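Local coordinates for protein chloride intracellular channel exc-4 (Caenorhabditis elegans, PDB 2YV9) that may insert into membranes to form chloride channels and is required to regulate lumen size as the excretory canal grows, at residues A[27-38]-A[237-248]. Numbering follows the deposited sequence.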
loop_
_atom_site.group_PDB
_atom_site.type_symbol
_atom_site.label_atom_id
_atom_site.label_comp_id
_atom_site.label_asym_id
_atom_site.label_seq_id
_atom_site.Cartn_x
_atom_site.Cartn_y
_atom_site.Cartn_z
ATOM N N SER A 27 -0.178 6.689 -16.920
ATOM C CA SER A 27 -0.339 5.806 -18.050
ATOM C C SER A 27 1.018 5.428 -18.618
ATOM O O SER A 27 1.883 6.283 -18.720
ATOM C CB SER A 27 -1.099 6.523 -19.148
ATOM O OG SER A 27 -0.953 5.839 -20.384
ATOM N N GLY A 28 1.196 4.171 -18.999
ATOM C CA GLY A 28 2.424 3.757 -19.690
ATOM C C GLY A 28 2.411 4.105 -21.176
ATOM O O GLY A 28 3.382 3.801 -21.898
ATOM N N ILE A 29 1.352 4.729 -21.667
ATOM C CA ILE A 29 1.315 5.123 -23.112
ATOM C C ILE A 29 1.775 6.574 -23.183
ATOM O O ILE A 29 2.675 6.925 -23.970
ATOM C CB ILE A 29 -0.132 4.991 -23.717
ATOM C CG1 ILE A 29 -0.610 3.541 -23.725
ATOM C CG2 ILE A 29 -0.215 5.546 -25.148
ATOM C CD1 ILE A 29 -2.078 3.408 -24.174
ATOM N N ASP A 30 1.128 7.419 -22.385
ATOM C CA ASP A 30 1.464 8.845 -22.275
ATOM C C ASP A 30 1.505 9.229 -20.810
ATOM O O ASP A 30 0.477 9.304 -20.150
ATOM C CB ASP A 30 0.444 9.679 -22.978
ATOM C CG ASP A 30 0.751 11.177 -22.935
ATOM O OD1 ASP A 30 1.640 11.612 -22.180
ATOM O OD2 ASP A 30 0.072 11.908 -23.677
ATOM N N ALA A 31 2.697 9.491 -20.298
ATOM C CA ALA A 31 2.868 9.712 -18.847
ATOM C C ALA A 31 2.198 10.969 -18.308
ATOM O O ALA A 31 2.168 11.152 -17.079
ATOM C CB ALA A 31 4.361 9.707 -18.457
ATOM N N ARG A 32 1.699 11.845 -19.176
ATOM C CA ARG A 32 0.946 13.016 -18.754
ATOM C C ARG A 32 -0.491 12.644 -18.370
ATOM O O ARG A 32 -1.167 13.440 -17.739
ATOM C CB ARG A 32 0.912 14.062 -19.842
ATOM C CG ARG A 32 2.338 14.532 -20.222
ATOM C CD ARG A 32 2.342 15.401 -21.469
ATOM N NE ARG A 32 1.752 14.732 -22.635
ATOM C CZ ARG A 32 1.822 15.182 -23.888
ATOM N NH1 ARG A 32 2.475 16.303 -24.175
ATOM N NH2 ARG A 32 1.240 14.496 -24.867
ATOM N N ARG A 33 -0.947 11.465 -18.808
ATOM C CA ARG A 33 -2.313 10.986 -18.490
ATOM C C ARG A 33 -2.277 10.092 -17.214
ATOM O O ARG A 33 -1.356 9.300 -16.975
ATOM C CB ARG A 33 -2.897 10.166 -19.630
ATOM C CG ARG A 33 -2.972 10.865 -20.997
ATOM C CD ARG A 33 -4.039 10.247 -21.929
ATOM N NE ARG A 33 -3.771 8.851 -22.273
ATOM C CZ ARG A 33 -3.426 8.360 -23.468
ATOM N NH1 ARG A 33 -3.253 9.158 -24.508
ATOM N NH2 ARG A 33 -3.241 7.060 -23.626
ATOM N N ILE A 34 -3.336 10.181 -16.417
ATOM C CA ILE A 34 -3.497 9.358 -15.222
ATOM C C ILE A 34 -3.627 7.892 -15.634
ATOM O O ILE A 34 -4.209 7.591 -16.647
ATOM C CB ILE A 34 -4.706 9.801 -14.375
ATOM C CG1 ILE A 34 -6.049 9.602 -15.128
ATOM C CG2 ILE A 34 -4.566 11.298 -14.008
ATOM C CD1 ILE A 34 -7.271 9.718 -14.200
ATOM N N GLY A 35 -3.055 6.991 -14.844
ATOM C CA GLY A 35 -3.162 5.577 -15.097
ATOM C C GLY A 35 -4.351 4.956 -14.434
ATOM O O GLY A 35 -5.253 5.656 -13.955
ATOM N N ALA A 36 -4.354 3.632 -14.425
ATOM C CA ALA A 36 -5.511 2.834 -14.013
ATOM C C ALA A 36 -5.304 2.042 -12.741
ATOM O O ALA A 36 -6.001 1.042 -12.517
ATOM C CB ALA A 36 -5.945 1.957 -15.109
ATOM N N ASP A 37 -4.436 2.539 -11.877
ATOM C CA ASP A 37 -4.174 1.891 -10.621
ATOM C C ASP A 37 -5.430 2.039 -9.766
ATOM O O ASP A 37 -5.909 3.180 -9.555
ATOM C CB ASP A 37 -2.941 2.468 -9.943
ATOM C CG ASP A 37 -2.633 1.789 -8.628
ATOM O OD1 ASP A 37 -1.654 1.003 -8.601
ATOM O OD2 ASP A 37 -3.337 2.036 -7.606
ATOM N N LEU A 38 -5.963 0.898 -9.277
ATOM C CA LEU A 38 -7.235 1.007 -8.516
ATOM C C LEU A 38 -7.113 1.672 -7.148
ATOM O O LEU A 38 -8.052 2.356 -6.665
ATOM C CB LEU A 38 -7.827 -0.366 -8.364
ATOM C CG LEU A 38 -8.430 -0.983 -9.609
ATOM C CD1 LEU A 38 -8.684 -2.500 -9.389
ATOM C CD2 LEU A 38 -9.716 -0.290 -10.011
ATOM N N SER A 237 -11.544 11.297 -11.441
ATOM C CA SER A 237 -10.422 10.391 -11.157
ATOM C C SER A 237 -10.374 9.204 -12.099
ATOM O O SER A 237 -9.577 8.298 -11.892
ATOM C CB SER A 237 -10.540 9.881 -9.730
ATOM O OG SER A 237 -11.795 9.194 -9.553
ATOM N N CYS A 238 -11.230 9.176 -13.108
ATOM C CA CYS A 238 -11.399 7.974 -13.931
ATOM C C CYS A 238 -10.449 8.013 -15.125
ATOM O O CYS A 238 -10.444 8.998 -15.900
ATOM C CB CYS A 238 -12.849 7.856 -14.428
ATOM S SG CYS A 238 -13.156 6.339 -15.376
ATOM N N PRO A 239 -9.631 6.949 -15.283
ATOM C CA PRO A 239 -8.707 6.990 -16.405
ATOM C C PRO A 239 -9.410 6.790 -17.707
ATOM O O PRO A 239 -10.480 6.228 -17.723
ATOM C CB PRO A 239 -7.787 5.809 -16.141
ATOM C CG PRO A 239 -8.589 4.884 -15.391
ATOM C CD PRO A 239 -9.450 5.745 -14.494
ATOM N N ALA A 240 -8.762 7.198 -18.815
ATOM C CA ALA A 240 -9.306 6.929 -20.148
ATOM C C ALA A 240 -9.344 5.425 -20.476
ATOM O O ALA A 240 -8.541 4.608 -19.944
ATOM C CB ALA A 240 -8.442 7.686 -21.247
ATOM N N ASP A 241 -10.294 5.060 -21.358
ATOM C CA ASP A 241 -10.458 3.686 -21.777
ATOM C C ASP A 241 -9.127 3.030 -22.181
ATOM O O ASP A 241 -8.813 1.891 -21.808
ATOM C CB ASP A 241 -11.368 3.570 -22.998
ATOM C CG ASP A 241 -12.730 4.227 -22.827
ATOM O OD1 ASP A 241 -13.249 4.401 -21.671
ATOM O OD2 ASP A 241 -13.297 4.547 -23.890
ATOM N N GLN A 242 -8.341 3.779 -22.962
ATOM C CA GLN A 242 -7.108 3.231 -23.503
ATOM C C GLN A 242 -6.088 2.933 -22.427
ATOM O O GLN A 242 -5.311 1.971 -22.553
ATOM C CB GLN A 242 -6.488 4.199 -24.501
ATOM C CG GLN A 242 -7.299 4.370 -25.784
ATOM C CD GLN A 242 -8.549 5.174 -25.599
ATOM O OE1 GLN A 242 -8.672 5.993 -24.678
ATOM N NE2 GLN A 242 -9.480 4.998 -26.520
ATOM N N ASP A 243 -6.103 3.742 -21.362
ATOM C CA ASP A 243 -5.183 3.547 -20.266
ATOM C C ASP A 243 -5.632 2.392 -19.340
ATOM O O ASP A 243 -4.806 1.738 -18.727
ATOM C CB ASP A 243 -4.932 4.850 -19.501
ATOM C CG ASP A 243 -4.372 5.900 -20.396
ATOM O OD1 ASP A 243 -3.448 5.458 -21.142
ATOM O OD2 ASP A 243 -4.900 7.041 -20.442
ATOM N N ILE A 244 -6.942 2.131 -19.265
ATOM C CA ILE A 244 -7.396 0.985 -18.523
ATOM C C ILE A 244 -6.953 -0.283 -19.286
ATOM O O ILE A 244 -6.399 -1.208 -18.697
ATOM C CB ILE A 244 -8.938 0.982 -18.350
ATOM C CG1 ILE A 244 -9.378 2.178 -17.482
ATOM C CG2 ILE A 244 -9.379 -0.353 -17.688
ATOM C CD1 ILE A 244 -10.934 2.465 -17.448
ATOM N N ILE A 245 -7.222 -0.305 -20.595
ATOM C CA ILE A 245 -6.846 -1.454 -21.447
ATOM C C ILE A 245 -5.348 -1.682 -21.368
ATOM O O ILE A 245 -4.881 -2.801 -21.102
ATOM C CB ILE A 245 -7.308 -1.238 -22.882
ATOM C CG1 ILE A 245 -8.836 -1.250 -22.989
ATOM C CG2 ILE A 245 -6.755 -2.341 -23.773
ATOM C CD1 ILE A 245 -9.347 -0.405 -24.163
ATOM N N HIS A 246 -4.562 -0.613 -21.485
ATOM C CA HIS A 246 -3.112 -0.751 -21.465
ATOM C C HIS A 246 -2.557 -1.249 -20.144
ATOM O O HIS A 246 -1.635 -2.034 -20.120
ATOM C CB HIS A 246 -2.478 0.578 -21.818
ATOM C CG HIS A 246 -1.024 0.464 -22.142
ATOM N ND1 HIS A 246 -0.030 0.756 -21.233
ATOM C CD2 HIS A 246 -0.396 0.044 -23.268
ATOM C CE1 HIS A 246 1.151 0.544 -21.796
ATOM N NE2 HIS A 246 0.956 0.104 -23.027
ATOM N N HIS A 247 -3.202 -0.838 -19.041
ATOM C CA HIS A 247 -2.804 -1.268 -17.729
ATOM C C HIS A 247 -2.823 -2.787 -17.651
ATOM O O HIS A 247 -1.846 -3.387 -17.195
ATOM C CB HIS A 247 -3.738 -0.598 -16.690
ATOM C CG HIS A 247 -3.592 -1.112 -15.296
ATOM N ND1 HIS A 247 -2.724 -0.556 -14.380
ATOM C CD2 HIS A 247 -4.244 -2.105 -14.643
ATOM C CE1 HIS A 247 -2.856 -1.179 -13.219
ATOM N NE2 HIS A 247 -3.758 -2.134 -13.357
ATOM N N TYR A 248 -3.936 -3.395 -18.070
ATOM C CA TYR A 248 -4.076 -4.847 -17.965
ATOM C C TYR A 248 -3.188 -5.470 -19.047
ATOM O O TYR A 248 -2.573 -6.486 -18.796
ATOM C CB TYR A 248 -5.503 -5.313 -18.082
ATOM C CG TYR A 248 -6.307 -4.943 -16.857
ATOM C CD1 TYR A 248 -6.309 -5.753 -15.744
ATOM C CD2 TYR A 248 -6.971 -3.740 -16.808
ATOM C CE1 TYR A 248 -7.017 -5.385 -14.616
ATOM C CE2 TYR A 248 -7.687 -3.356 -15.717
ATOM C CZ TYR A 248 -7.699 -4.199 -14.599
ATOM O OH TYR A 248 -8.380 -3.778 -13.467
HETATM O O HOH W 1 -0.340 1.886 -18.764
HETATM O O HOH W 2 -6.085 8.288 -18.540
HETATM O O HOH W 3 -1.877 2.188 -15.125
#
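Ile29 lays its CG1 over one face of the His246 imidazole, 3.5 Å from the ring centroid and 14° off the ring normal, a CH-pi contact. It belongs to the interdomain interface of the GST-like CLIC fold: the loop between strand 19-25 and helix 38-52, in the thioredoxin-like N-terminal domain, packs against the start of helix 241-251 and the loop that leads into it, in the helical part. The polar centre is Asp243, which points from the helix toward the loop; with CG anti to the carbonyl carbon its carboxylate is set between Ser27 and Arg33. Arg33 grips it side-on through two nitrogens: NE reaches OD2 at 2.8 Å on the syn lone pair, and NH2 reaches OD1 at 3.0 Å with a nearly straight 170° bond. The two planes are 34° apart, so the pairing is twisted rather than flat. Ser27 OG donates to the same OD1 at 2.6 Å from the opposite face of the carboxylate plane, while accepting from the backbone N of Ile29 (an ST turn) and of Asp30 (an ST motif). Three protein donors thus fix the carboxylate's rotation and probably favour its charged form. Beside this cluster, the Ala36 methyl group sits 3.7 Å from CB of His247 and also touches Pro239 and Ile244; Ile34 CD1 reaches the backbone carbonyls of Ser237 and Cys238. The rearrangement of the N-terminal domain thought to precede membrane insertion would probably disturb these contacts. One of three bridging waters donates to Ile34 O and to Asp243 OD2 and accepts from Ala240 N at 2.9 Å.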